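Local coordinates for protein lipoxygenase (Cyanothece sp., PDB 5EK8) that is a 9R-lipoxygenase that probably uses a non-heme iron to insert molecular oxygen into polyunsaturated fatty acids, at residues Pro170-Phe175 / Met367-Val372; Ala371-Arg376 / Arg486-Asp491; Val432-Trp437 / Gln500-Ile505; Glu494-Tyr499 / Thr535-Pro540. All blocks are in the same frame, centred on the assembly; numbering follows the deposited sequence.

Contact 1 (Pro170-Phe175 / Met367-Val372)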
loop_
_atom_site.group_PDB
_atom_site.type_symbol
_atom_site.label_atom_id
_atom_site.label_comp_id
_atom_site.label_asym_id
_atom_site.label_seq_id
_atom_site.Cartn_x
_atom_site.Cartn_y
_atom_site.Cartn_z
ATOM N N PRO A 170 11.206 -10.855 -1.666
ATOM C CA PRO A 170 11.761 -10.278 -2.895
ATOM C C PRO A 170 11.589 -8.761 -2.913
ATOM O O PRO A 170 12.050 -8.086 -3.833
ATOM C CB PRO A 170 10.933 -10.940 -4.000
ATOM C CG PRO A 170 9.645 -11.325 -3.332
ATOM C CD PRO A 170 10.022 -11.694 -1.930
ATOM N N PHE A 171 10.915 -8.236 -1.894
ATOM C CA PHE A 171 10.644 -6.811 -1.799
ATOM C C PHE A 171 11.231 -6.230 -0.524
ATOM O O PHE A 171 11.505 -6.953 0.435
ATOM C CB PHE A 171 9.139 -6.547 -1.843
ATOM C CG PHE A 171 8.432 -7.225 -2.984
ATOM C CD1 PHE A 171 8.729 -6.891 -4.296
ATOM C CD2 PHE A 171 7.458 -8.184 -2.743
ATOM C CE1 PHE A 171 8.073 -7.505 -5.349
ATOM C CE2 PHE A 171 6.797 -8.803 -3.792
ATOM C CZ PHE A 171 7.105 -8.462 -5.098
ATOM N N ALA A 172 11.434 -4.920 -0.518
ATOM C CA ALA A 172 11.830 -4.237 0.701
ATOM C C ALA A 172 10.621 -4.084 1.624
ATOM O O ALA A 172 9.753 -3.235 1.403
ATOM C CB ALA A 172 12.433 -2.898 0.385
ATOM N N ARG A 173 10.567 -4.930 2.648
ATOM C CA ARG A 173 9.457 -4.954 3.593
ATOM C C ARG A 173 9.983 -5.075 5.018
ATOM O O ARG A 173 11.128 -5.481 5.235
ATOM C CB ARG A 173 8.510 -6.115 3.286
ATOM C CG ARG A 173 8.007 -6.157 1.855
ATOM C CD ARG A 173 6.895 -7.175 1.712
ATOM N NE ARG A 173 5.845 -6.906 2.686
ATOM C CZ ARG A 173 4.795 -7.687 2.900
ATOM N NH1 ARG A 173 4.641 -8.807 2.203
ATOM N NH2 ARG A 173 3.906 -7.348 3.820
ATOM N N ILE A 174 9.146 -4.724 5.989
ATOM C CA ILE A 174 9.524 -4.871 7.388
ATOM C C ILE A 174 9.457 -6.344 7.774
ATOM O O ILE A 174 8.680 -7.110 7.203
ATOM C CB ILE A 174 8.618 -4.032 8.318
ATOM C CG1 ILE A 174 9.242 -3.918 9.711
ATOM C CG2 ILE A 174 7.213 -4.619 8.386
ATOM C CD1 ILE A 174 8.500 -2.989 10.641
ATOM N N PHE A 175 10.294 -6.752 8.719
ATOM C CA PHE A 175 10.228 -8.113 9.227
ATOM C C PHE A 175 9.201 -8.173 10.350
ATOM O O PHE A 175 9.395 -7.592 11.417
ATOM C CB PHE A 175 11.597 -8.587 9.716
ATOM C CG PHE A 175 11.600 -10.004 10.216
ATOM C CD1 PHE A 175 11.268 -11.049 9.371
ATOM C CD2 PHE A 175 11.936 -10.290 11.532
ATOM C CE1 PHE A 175 11.268 -12.356 9.828
ATOM C CE2 PHE A 175 11.940 -11.598 11.996
ATOM C CZ PHE A 175 11.610 -12.631 11.141
ATOM N N MET A 367 5.306 1.217 -2.014
ATOM C CA MET A 367 5.346 2.238 -0.972
ATOM C C MET A 367 5.855 1.703 0.368
ATOM O O MET A 367 6.326 2.477 1.207
ATOM C CB MET A 367 3.967 2.872 -0.792
ATOM C CG MET A 367 3.517 3.756 -1.955
ATOM S SD MET A 367 4.597 5.170 -2.270
ATOM C CE MET A 367 5.500 4.615 -3.715
ATOM N N GLU A 368 5.775 0.389 0.575
ATOM C CA GLU A 368 6.273 -0.174 1.830
ATOM C C GLU A 368 7.766 0.108 2.028
ATOM O O GLU A 368 8.207 0.363 3.148
ATOM C CB GLU A 368 6.019 -1.686 1.916
ATOM C CG GLU A 368 6.682 -2.325 3.140
ATOM C CD GLU A 368 5.960 -3.544 3.671
ATOM O OE1 GLU A 368 6.348 -4.032 4.755
ATOM O OE2 GLU A 368 5.008 -4.016 3.019
ATOM N N GLN A 369 8.538 0.082 0.943
ATOM C CA GLN A 369 9.983 0.299 1.029
ATOM C C GLN A 369 10.280 1.717 1.509
ATOM O O GLN A 369 11.160 1.940 2.359
ATOM C CB GLN A 369 10.660 0.025 -0.322
ATOM C CG GLN A 369 10.284 0.956 -1.461
ATOM C CD GLN A 369 10.807 0.480 -2.814
ATOM O OE1 GLN A 369 11.879 -0.127 -2.907
ATOM N NE2 GLN A 369 10.042 0.752 -3.871
ATOM N N TYR A 370 9.514 2.670 0.985
ATOM C CA TYR A 370 9.635 4.053 1.399
ATOM C C TYR A 370 9.209 4.209 2.843
ATOM O O TYR A 370 9.800 4.991 3.582
ATOM C CB TYR A 370 8.801 4.960 0.509
ATOM C CG TYR A 370 9.325 5.057 -0.895
ATOM C CD1 TYR A 370 10.472 5.799 -1.180
ATOM C CD2 TYR A 370 8.677 4.417 -1.939
ATOM C CE1 TYR A 370 10.958 5.894 -2.472
ATOM C CE2 TYR A 370 9.153 4.502 -3.228
ATOM C CZ TYR A 370 10.293 5.242 -3.490
ATOM O OH TYR A 370 10.746 5.321 -4.783
ATOM N N ALA A 371 8.181 3.468 3.245
ATOM C CA ALA A 371 7.742 3.492 4.639
ATOM C C ALA A 371 8.861 3.045 5.575
ATOM O O ALA A 371 9.287 3.797 6.460
ATOM C CB ALA A 371 6.515 2.616 4.830
ATOM N N VAL A 372 9.342 1.825 5.362
ATOM C CA VAL A 372 10.391 1.259 6.197
ATOM C C VAL A 372 11.612 2.171 6.274
ATOM O O VAL A 372 12.072 2.500 7.369
ATOM C CB VAL A 372 10.829 -0.125 5.689
ATOM C CG1 VAL A 372 11.970 -0.652 6.535
ATOM C CG2 VAL A 372 9.648 -1.096 5.712
#
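E368 reaches out from its helix and holds two successive residues of the loop 170-175, one with each carboxylate oxygen. OE1 accepts the backbone N-H of I174, with I174 N 3.1 Å from E368 OE1. This bond is nearly straight (162°) and arrives on the anti side, somewhat out of the carboxylate plane. OE2 makes a salt bridge to R173, with R173 NE 3.0 Å from E368 OE2. The hydrogen bond inside that bridge is weak (N-H...O 132°); the guanidinium and carboxylate planes stand 73° apart. E368 CG is anti to the backbone N and lies 3.6 Å from A172 O. The contact is buried on helix 337-377, the long helix of the lipoxygenase catalytic domain that also carries the iron ligands H359 and H364. The side chain of E368 is about 6 Å from that of H364. The side chain of E368 is about 11 Å from the bound iron. E368 is therefore near the metal site but not a ligand. An alanine at E368 would probably leave the I174 N-H and R173 NE without this acceptor, although R173 would keep its bridge to D402. N398 ND2 also bonds to E368 OE2, so helix 394-404 joins the polar cluster. R173 CB packs against the carboxylate as well, 3.3 Å from E368 OE1. A172 points its methyl at the helix, and A172 CB meets Q369 CB at 3.5 Å. The amide of Q369 turns elsewhere, to Q366 O. One turn further along the helix, V372 CG2 lies 4.1 Å from I174 CB.

Contact 2 (Ala371-Arg376 / Arg486-Asp491)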
loop_
_atom_site.group_PDB
_atom_site.type_symbol
_atom_site.label_atom_id
_atom_site.label_comp_id
_atom_site.label_asym_id
_atom_site.label_seq_id
_atom_site.Cartn_x
_atom_site.Cartn_y
_atom_site.Cartn_z
ATOM N N ALA A 371 8.181 3.468 3.245
ATOM C CA ALA A 371 7.742 3.492 4.639
ATOM C C ALA A 371 8.861 3.045 5.575
ATOM O O ALA A 371 9.287 3.797 6.460
ATOM C CB ALA A 371 6.515 2.616 4.830
ATOM N N VAL A 372 9.342 1.825 5.362
ATOM C CA VAL A 372 10.391 1.259 6.197
ATOM C C VAL A 372 11.612 2.171 6.274
ATOM O O VAL A 372 12.072 2.500 7.369
ATOM C CB VAL A 372 10.829 -0.125 5.689
ATOM C CG1 VAL A 372 11.970 -0.652 6.535
ATOM C CG2 VAL A 372 9.648 -1.096 5.712
ATOM N N ALA A 373 12.120 2.595 5.118
ATOM C CA ALA A 373 13.266 3.504 5.092
ATOM C C ALA A 373 12.985 4.787 5.882
ATOM O O ALA A 373 13.812 5.236 6.693
ATOM C CB ALA A 373 13.637 3.838 3.667
ATOM N N CYS A 374 11.807 5.360 5.640
ATOM C CA CYS A 374 11.394 6.603 6.277
ATOM C C CYS A 374 11.438 6.508 7.790
ATOM O O CYS A 374 12.125 7.288 8.450
ATOM C CB CYS A 374 9.984 6.987 5.829
ATOM S SG CYS A 374 9.226 8.308 6.798
ATOM N N PHE A 375 10.698 5.551 8.339
ATOM C CA PHE A 375 10.637 5.394 9.786
ATOM C C PHE A 375 11.978 4.946 10.348
ATOM O O PHE A 375 12.254 5.128 11.533
ATOM C CB PHE A 375 9.534 4.407 10.177
ATOM C CG PHE A 375 8.154 4.999 10.125
ATOM C CD1 PHE A 375 7.665 5.740 11.189
ATOM C CD2 PHE A 375 7.349 4.828 9.010
ATOM C CE1 PHE A 375 6.403 6.289 11.146
ATOM C CE2 PHE A 375 6.086 5.378 8.962
ATOM C CZ PHE A 375 5.613 6.108 10.031
ATOM N N ARG A 376 12.814 4.366 9.494
ATOM C CA ARG A 376 14.142 3.960 9.919
ATOM C C ARG A 376 15.057 5.155 10.134
ATOM O O ARG A 376 15.848 5.163 11.074
ATOM C CB ARG A 376 14.774 3.012 8.903
ATOM C CG ARG A 376 14.436 1.552 9.109
ATOM C CD ARG A 376 15.059 0.695 8.009
ATOM N NE ARG A 376 16.501 0.560 8.173
ATOM C CZ ARG A 376 17.088 -0.498 8.719
ATOM N NH1 ARG A 376 16.356 -1.517 9.145
ATOM N NH2 ARG A 376 18.407 -0.544 8.834
ATOM N N ARG A 486 20.421 11.327 3.754
ATOM C CA ARG A 486 21.385 10.422 3.140
ATOM C C ARG A 486 21.160 8.978 3.581
ATOM O O ARG A 486 21.160 8.072 2.751
ATOM C CB ARG A 486 22.821 10.838 3.455
ATOM C CG ARG A 486 23.852 9.970 2.746
ATOM C CD ARG A 486 25.280 10.451 2.944
ATOM N NE ARG A 486 26.211 9.644 2.158
ATOM C CZ ARG A 486 27.493 9.937 1.971
ATOM N NH1 ARG A 486 28.019 11.027 2.512
ATOM N NH2 ARG A 486 28.250 9.136 1.237
ATOM N N ARG A 487 20.975 8.760 4.881
ATOM C CA ARG A 487 20.735 7.409 5.393
ATOM C C ARG A 487 19.449 6.825 4.817
ATOM O O ARG A 487 19.373 5.633 4.505
ATOM C CB ARG A 487 20.681 7.415 6.920
ATOM C CG ARG A 487 22.008 7.771 7.558
ATOM C CD ARG A 487 23.095 6.789 7.141
ATOM N NE ARG A 487 24.422 7.255 7.526
ATOM C CZ ARG A 487 25.229 7.943 6.726
ATOM N NH1 ARG A 487 24.844 8.235 5.492
ATOM N NH2 ARG A 487 26.421 8.333 7.157
ATOM N N PHE A 488 18.448 7.690 4.682
ATOM C CA PHE A 488 17.173 7.377 4.044
ATOM C C PHE A 488 17.392 6.867 2.615
ATOM O O PHE A 488 16.955 5.763 2.244
ATOM C CB PHE A 488 16.293 8.637 4.065
ATOM C CG PHE A 488 14.974 8.500 3.356
ATOM C CD1 PHE A 488 14.007 7.619 3.806
ATOM C CD2 PHE A 488 14.684 9.298 2.262
ATOM C CE1 PHE A 488 12.778 7.516 3.160
ATOM C CE2 PHE A 488 13.460 9.199 1.611
ATOM C CZ PHE A 488 12.505 8.307 2.062
ATOM N N SER A 489 18.094 7.677 1.829
ATOM C CA SER A 489 18.438 7.342 0.455
ATOM C C SER A 489 19.174 6.002 0.365
ATOM O O SER A 489 18.818 5.131 -0.437
ATOM C CB SER A 489 19.290 8.463 -0.149
ATOM O OG SER A 489 19.817 8.099 -1.411
ATOM N N GLU A 490 20.194 5.846 1.203
ATOM C CA GLU A 490 21.025 4.649 1.206
ATOM C C GLU A 490 20.212 3.403 1.525
ATOM O O GLU A 490 20.366 2.386 0.866
ATOM C CB GLU A 490 22.176 4.800 2.201
ATOM C CG GLU A 490 23.233 5.802 1.766
ATOM C CD GLU A 490 24.313 6.001 2.808
ATOM O OE1 GLU A 490 25.126 6.936 2.648
ATOM O OE2 GLU A 490 24.348 5.224 3.786
ATOM N N ASP A 491 19.341 3.485 2.527
ATOM C CA ASP A 491 18.478 2.357 2.866
ATOM C C ASP A 491 17.563 1.992 1.697
ATOM O O ASP A 491 17.406 0.806 1.359
ATOM C CB ASP A 491 17.655 2.671 4.116
ATOM C CG ASP A 491 18.273 2.095 5.382
ATOM O OD1 ASP A 491 17.699 2.301 6.473
ATOM O OD2 ASP A 491 19.324 1.426 5.285
#
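R376 and D491 carry the polar part of this helix pair. R376 NE donates to D491 OD1 at 2.7 Å, in a salt bridge with an N-H...O angle of 148°. The arginine meets the oxygen from above the carboxylate plane. The two side chains cross at about a right angle, with their flat groups turned 65° apart. D491 OD1 takes a second bond from N377 ND2. R376 NH1 is bound to D63 in a salt bridge and to W163 O. Several partners thus hold the guanidinium, and D63 links it to the loop between strands 53-61 and 72-79.

The apolar part is one ring against a small-residue surface. F488 CG is anti to its backbone N, and from there the ring comes edge-on to the opposite backbone, with F488 CE1 3.4 Å from C374 N. A373 CB lies 3.8 Å from F488 CD1, and C374 CB lies 3.9 Å from F488 CE1. A373 CB also faces D491 CB at 4.2 Å. The ring therefore meets both the methyl of A373 and the peptide joining it to C374.

Around this face the local axes of helices 337-377 and 482-495 approach to 8.8 Å at 151°. This is a near-antiparallel helix pair, with an alanine at the closest CA approach, in the largely helical catalytic domain of a lipoxygenase.

Contact 3 (Val432-Trp437 / Gln500-Ile505)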
loop_
_atom_site.group_PDB
_atom_site.type_symbol
_atom_site.label_atom_id
_atom_site.label_comp_id
_atom_site.label_asym_id
_atom_site.label_seq_id
_atom_site.Cartn_x
_atom_site.Cartn_y
_atom_site.Cartn_z
ATOM N N VAL A 432 7.649 -4.282 -10.012
ATOM C CA VAL A 432 8.265 -3.548 -8.904
ATOM C C VAL A 432 9.769 -3.410 -9.156
ATOM O O VAL A 432 10.404 -2.461 -8.693
ATOM C CB VAL A 432 7.991 -4.228 -7.529
ATOM C CG1 VAL A 432 8.787 -3.560 -6.414
ATOM C CG2 VAL A 432 6.500 -4.174 -7.197
ATOM N N ALA A 433 10.332 -4.331 -9.934
ATOM C CA ALA A 433 11.743 -4.228 -10.300
ATOM C C ALA A 433 12.036 -3.042 -11.229
ATOM O O ALA A 433 13.189 -2.813 -11.590
ATOM C CB ALA A 433 12.213 -5.519 -10.945
ATOM N N THR A 434 11.006 -2.283 -11.602
ATOM C CA THR A 434 11.181 -1.151 -12.512
ATOM C C THR A 434 10.682 0.183 -11.949
ATOM O O THR A 434 10.852 1.227 -12.582
ATOM C CB THR A 434 10.451 -1.387 -13.847
ATOM O OG1 THR A 434 9.045 -1.165 -13.668
ATOM C CG2 THR A 434 10.681 -2.800 -14.345
ATOM N N TYR A 435 10.064 0.155 -10.772
ATOM C CA TYR A 435 9.446 1.359 -10.214
ATOM C C TYR A 435 10.446 2.243 -9.488
ATOM O O TYR A 435 11.037 1.833 -8.491
ATOM C CB TYR A 435 8.306 0.989 -9.260
ATOM C CG TYR A 435 7.083 0.415 -9.942
ATOM C CD1 TYR A 435 6.757 0.771 -11.243
ATOM C CD2 TYR A 435 6.250 -0.483 -9.278
ATOM C CE1 TYR A 435 5.635 0.246 -11.868
ATOM C CE2 TYR A 435 5.118 -1.014 -9.896
ATOM C CZ TYR A 435 4.822 -0.645 -11.192
ATOM O OH TYR A 435 3.717 -1.162 -11.824
ATOM N N ASP A 436 10.633 3.459 -9.992
ATOM C CA ASP A 436 11.504 4.435 -9.342
ATOM C C ASP A 436 10.803 5.796 -9.244
ATOM O O ASP A 436 9.803 6.037 -9.918
ATOM C CB ASP A 436 12.832 4.558 -10.102
ATOM C CG ASP A 436 13.797 5.530 -9.447
ATOM O OD1 ASP A 436 14.190 5.286 -8.287
ATOM O OD2 ASP A 436 14.151 6.543 -10.089
ATOM N N TRP A 437 11.333 6.679 -8.403
ATOM C CA TRP A 437 10.732 7.986 -8.160
ATOM C C TRP A 437 11.161 9.067 -9.153
ATOM O O TRP A 437 10.448 10.051 -9.342
ATOM C CB TRP A 437 11.068 8.455 -6.743
ATOM C CG TRP A 437 12.537 8.411 -6.445
ATOM C CD1 TRP A 437 13.223 7.384 -5.868
ATOM C CD2 TRP A 437 13.506 9.436 -6.716
ATOM N NE1 TRP A 437 14.553 7.707 -5.757
ATOM C CE2 TRP A 437 14.752 8.960 -6.272
ATOM C CE3 TRP A 437 13.435 10.709 -7.286
ATOM C CZ2 TRP A 437 15.925 9.711 -6.384
ATOM C CZ3 TRP A 437 14.601 11.451 -7.403
ATOM C CH2 TRP A 437 15.827 10.951 -6.951
ATOM N N GLN A 500 15.524 -4.557 -13.265
ATOM C CA GLN A 500 15.317 -5.466 -14.381
ATOM C C GLN A 500 14.367 -4.804 -15.361
ATOM O O GLN A 500 13.205 -4.604 -15.039
ATOM C CB GLN A 500 14.748 -6.803 -13.900
ATOM C CG GLN A 500 14.385 -7.780 -15.013
ATOM C CD GLN A 500 13.575 -8.960 -14.502
ATOM O OE1 GLN A 500 12.441 -8.798 -14.040
ATOM N NE2 GLN A 500 14.158 -10.153 -14.573
ATOM N N PRO A 501 14.869 -4.439 -16.550
ATOM C CA PRO A 501 14.058 -3.770 -17.569
ATOM C C PRO A 501 12.760 -4.515 -17.798
ATOM O O PRO A 501 12.766 -5.749 -17.786
ATOM C CB PRO A 501 14.955 -3.807 -18.804
ATOM C CG PRO A 501 16.327 -3.738 -18.242
ATOM C CD PRO A 501 16.273 -4.573 -16.978
ATOM N N ILE A 502 11.672 -3.769 -17.983
ATOM C CA ILE A 502 10.332 -4.334 -17.967
ATOM C C ILE A 502 10.172 -5.522 -18.910
ATOM O O ILE A 502 10.744 -5.562 -20.000
ATOM C CB ILE A 502 9.262 -3.257 -18.304
ATOM C CG1 ILE A 502 7.880 -3.710 -17.828
ATOM C CG2 ILE A 502 9.256 -2.910 -19.787
ATOM C CD1 ILE A 502 7.841 -4.106 -16.371
ATOM N N GLU A 503 9.421 -6.511 -18.440
ATOM C CA GLU A 503 9.062 -7.676 -19.232
ATOM C C GLU A 503 7.711 -8.192 -18.753
ATOM O O GLU A 503 7.249 -7.835 -17.669
ATOM C CB GLU A 503 10.136 -8.765 -19.129
ATOM C CG GLU A 503 10.468 -9.202 -17.711
ATOM C CD GLU A 503 11.565 -10.262 -17.670
ATOM O OE1 GLU A 503 11.239 -11.444 -17.426
ATOM O OE2 GLU A 503 12.748 -9.911 -17.882
ATOM N N GLY A 504 7.073 -9.021 -19.568
ATOM C CA GLY A 504 5.782 -9.573 -19.213
ATOM C C GLY A 504 4.630 -8.755 -19.757
ATOM O O GLY A 504 4.707 -8.205 -20.855
ATOM N N ILE A 505 3.563 -8.664 -18.969
ATOM C CA ILE A 505 2.308 -8.071 -19.419
ATOM C C ILE A 505 2.399 -6.559 -19.656
ATOM O O ILE A 505 1.666 -6.012 -20.483
ATOM C CB ILE A 505 1.164 -8.366 -18.407
ATOM C CG1 ILE A 505 -0.192 -7.966 -18.995
ATOM C CG2 ILE A 505 1.417 -7.687 -17.057
ATOM C CD1 ILE A 505 -1.357 -8.418 -18.177
#
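T434 turns its methyl toward the loop 500-505, and this branch does most of the touching. T434 CG2 sits anti to the carbonyl carbon, beside the backbone N. From there it lies 3.2 Å from Q500 O and 3.7 Å from I502 CD1. The side chains of T434 and I502 cross obliquely. I502 CD1 is bent round at chi2 (53°) and makes the approach from the isoleucine side. T434 OG1 is used within its own stretch of chain: it bonds to V431 O. The methyl is thus the branch given to the neighbouring loop, and the hydroxyl is given to the end of the helix.

A433 and Q500 meet through their first carbons, A433 CB to Q500 CB at 4.1 Å. Their backbones are joined by a weak hydrogen bond from Q500 N to A433 O, long at 3.4 Å but fairly straight (161°). The one hydrogen bond across the contact is thus a main-chain one.

V432 to Y435 form a type I beta turn at the end of helix 421-432, which presents A433 and T434 to the loop. That loop leads from helix 482-495 to strand 513-515. Beyond the turn, Y435 packs on helix 337-377. W437 reaches Y370 of that helix and also helix 549-574, and I505 returns to M427 of helix 421-432.

Contact 4 (Glu494-Tyr499 / Thr535-Pro540)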
loop_
_atom_site.group_PDB
_atom_site.type_symbol
_atom_site.label_atom_id
_atom_site.label_comp_id
_atom_site.label_asym_id
_atom_site.label_seq_id
_atom_site.Cartn_x
_atom_site.Cartn_y
_atom_site.Cartn_z
ATOM N N GLU A 494 19.869 0.449 -1.205
ATOM C CA GLU A 494 20.457 -0.811 -0.775
ATOM C C GLU A 494 19.427 -1.912 -0.595
ATOM O O GLU A 494 19.758 -3.089 -0.722
ATOM C CB GLU A 494 21.231 -0.620 0.531
ATOM C CG GLU A 494 22.471 0.254 0.386
ATOM C CD GLU A 494 23.223 0.426 1.689
ATOM O OE1 GLU A 494 22.853 -0.245 2.679
ATOM O OE2 GLU A 494 24.171 1.244 1.720
ATOM N N HIS A 495 18.183 -1.547 -0.298
ATOM C CA HIS A 495 17.196 -2.579 -0.001
ATOM C C HIS A 495 16.148 -2.755 -1.084
ATOM O O HIS A 495 15.280 -3.617 -0.975
ATOM C CB HIS A 495 16.520 -2.282 1.334
ATOM C CG HIS A 495 17.419 -2.478 2.509
ATOM N ND1 HIS A 495 18.118 -1.443 3.096
ATOM C CD2 HIS A 495 17.754 -3.595 3.197
ATOM C CE1 HIS A 495 18.835 -1.913 4.097
ATOM N NE2 HIS A 495 18.633 -3.217 4.183
ATOM N N SER A 496 16.240 -1.956 -2.139
ATOM C CA SER A 496 15.299 -2.073 -3.240
ATOM C C SER A 496 15.591 -3.344 -4.020
ATOM O O SER A 496 16.562 -4.037 -3.732
ATOM C CB SER A 496 15.376 -0.848 -4.144
ATOM O OG SER A 496 16.645 -0.724 -4.753
ATOM N N MET A 497 14.743 -3.660 -4.992
ATOM C CA MET A 497 14.989 -4.808 -5.850
ATOM C C MET A 497 16.152 -4.525 -6.779
ATOM O O MET A 497 16.470 -3.368 -7.054
ATOM C CB MET A 497 13.752 -5.158 -6.676
ATOM C CG MET A 497 12.526 -5.538 -5.862
ATOM S SD MET A 497 11.186 -6.151 -6.907
ATOM C CE MET A 497 11.732 -7.824 -7.243
ATOM N N PRO A 498 16.808 -5.585 -7.258
ATOM C CA PRO A 498 17.720 -5.371 -8.378
ATOM C C PRO A 498 16.929 -4.966 -9.614
ATOM O O PRO A 498 15.946 -5.627 -9.941
ATOM C CB PRO A 498 18.394 -6.739 -8.556
ATOM C CG PRO A 498 17.518 -7.711 -7.827
ATOM C CD PRO A 498 16.910 -6.945 -6.707
ATOM N N TYR A 499 17.349 -3.895 -10.280
ATOM C CA TYR A 499 16.679 -3.424 -11.487
ATOM C C TYR A 499 16.671 -4.459 -12.604
ATOM O O TYR A 499 17.666 -5.141 -12.856
ATOM C CB TYR A 499 17.330 -2.135 -11.992
ATOM C CG TYR A 499 16.769 -1.632 -13.308
ATOM C CD1 TYR A 499 15.449 -1.194 -13.412
ATOM C CD2 TYR A 499 17.560 -1.583 -14.448
ATOM C CE1 TYR A 499 14.938 -0.729 -14.626
ATOM C CE2 TYR A 499 17.060 -1.121 -15.653
ATOM C CZ TYR A 499 15.757 -0.693 -15.740
ATOM O OH TYR A 499 15.289 -0.242 -16.952
ATOM N N THR A 535 22.692 -3.695 -10.259
ATOM C CA THR A 535 22.055 -2.401 -10.456
ATOM C C THR A 535 20.712 -2.364 -9.733
ATOM O O THR A 535 19.868 -3.237 -9.931
ATOM C CB THR A 535 21.849 -2.106 -11.944
ATOM O OG1 THR A 535 23.126 -2.045 -12.595
ATOM C CG2 THR A 535 21.108 -0.790 -12.127
ATOM N N LYS A 536 20.521 -1.355 -8.892
ATOM C CA LYS A 536 19.321 -1.280 -8.065
ATOM C C LYS A 536 18.223 -0.420 -8.698
ATOM O O LYS A 536 18.505 0.561 -9.389
ATOM C CB LYS A 536 19.681 -0.754 -6.677
ATOM C CG LYS A 536 20.803 -1.529 -6.004
ATOM C CD LYS A 536 20.556 -3.037 -6.031
ATOM C CE LYS A 536 19.285 -3.423 -5.273
ATOM N NZ LYS A 536 19.370 -3.102 -3.824
ATOM N N VAL A 537 16.970 -0.803 -8.455
ATOM C CA VAL A 537 15.829 -0.155 -9.097
ATOM C C VAL A 537 15.614 1.275 -8.583
ATOM O O VAL A 537 15.311 2.171 -9.368
ATOM C CB VAL A 537 14.528 -0.988 -8.913
ATOM C CG1 VAL A 537 14.250 -1.256 -7.451
ATOM C CG2 VAL A 537 13.346 -0.290 -9.557
ATOM N N ILE A 538 15.794 1.502 -7.286
ATOM C CA ILE A 538 15.620 2.849 -6.749
ATOM C C ILE A 538 16.894 3.683 -6.894
ATOM O O ILE A 538 17.973 3.277 -6.465
ATOM C CB ILE A 538 15.196 2.837 -5.257
ATOM C CG1 ILE A 538 13.867 2.105 -5.076
ATOM C CG2 ILE A 538 15.054 4.257 -4.734
ATOM C CD1 ILE A 538 12.740 2.706 -5.856
ATOM N N ARG A 539 16.753 4.855 -7.505
ATOM C CA ARG A 539 17.862 5.785 -7.653
ATOM C C ARG A 539 18.104 6.568 -6.362
ATOM O O ARG A 539 17.153 6.912 -5.658
ATOM C CB ARG A 539 17.592 6.738 -8.815
ATOM C CG ARG A 539 17.495 6.034 -10.163
ATOM C CD ARG A 539 17.254 7.027 -11.288
ATOM N NE ARG A 539 17.216 6.384 -12.597
ATOM C CZ ARG A 539 16.119 5.886 -13.156
ATOM N NH1 ARG A 539 14.954 5.954 -12.519
ATOM N NH2 ARG A 539 16.185 5.318 -14.353
ATOM N N PRO A 540 19.382 6.844 -6.044
ATOM C CA PRO A 540 19.727 7.589 -4.826
ATOM C C PRO A 540 19.326 9.064 -4.871
ATOM O O PRO A 540 19.531 9.738 -5.879
ATOM C CB PRO A 540 21.248 7.452 -4.756
ATOM C CG PRO A 540 21.665 7.253 -6.169
ATOM C CD PRO A 540 20.582 6.438 -6.798
#
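P498 and K536 form a single antiparallel beta bridge, the non-hydrogen-bonded pair between two loop stretches. Main-chain bonds flank it. V537 N donates to M497 O at 3.0 Å, nearly along the C=O axis. Y499 N donates to T535 O at 2.6 Å.

The K536 side chain sets off away from 494-499, though CB still touches S496 OG, and bends at chi2, chi3 and chi4 bring it back. K536 NZ reaches S496 O at 3.0 Å, above the carbonyl plane. V493 O is its second acceptor. These carbonyls lie at the C-terminal end of helix 482-495, where a positive charge would be favoured. A methionine in place of K536 would probably leave S496 O without this donor, and V493 O with S496 OG but without the charge.

S496 CB touches both V537 CG1 (3.5 Å) and I538 CG1 (3.4 Å). S496 OG bonds to V493 O and accepts only a weak, long bond from I538 N. M497 CB adds an apolar touch to V537 CG1 at 4.0 Å.

The Y499 hydroxyl goes to D522. K536 rests on F531 of strand 530-531, I538 on Q369 and Y370 of helix 337-377, and P540 on helix 482-495.

How the contacts relate
Contacts 1 and 2 follow each other on helix 337-377 and share A371 and V372, with centres 10 Å apart. Contact 1 is near the metal: the side chain of E368 is about 11 Å from the iron. The other three lie away from the metal sites. Contact 4 ties the set together. It meets contact 1 at A172 CB, 3.2 Å from H495 O, and contact 2 where S489 of helix 482-495 packs on P540. It joins contact 3 by a salt bridge, D436 OD2 to R539 NH1 at 2.6 Å, and a probable hydrogen bond from W437 NE1 to R539 O. Contacts 2 and 3 do not touch, their nearest atoms being about 7 Å apart.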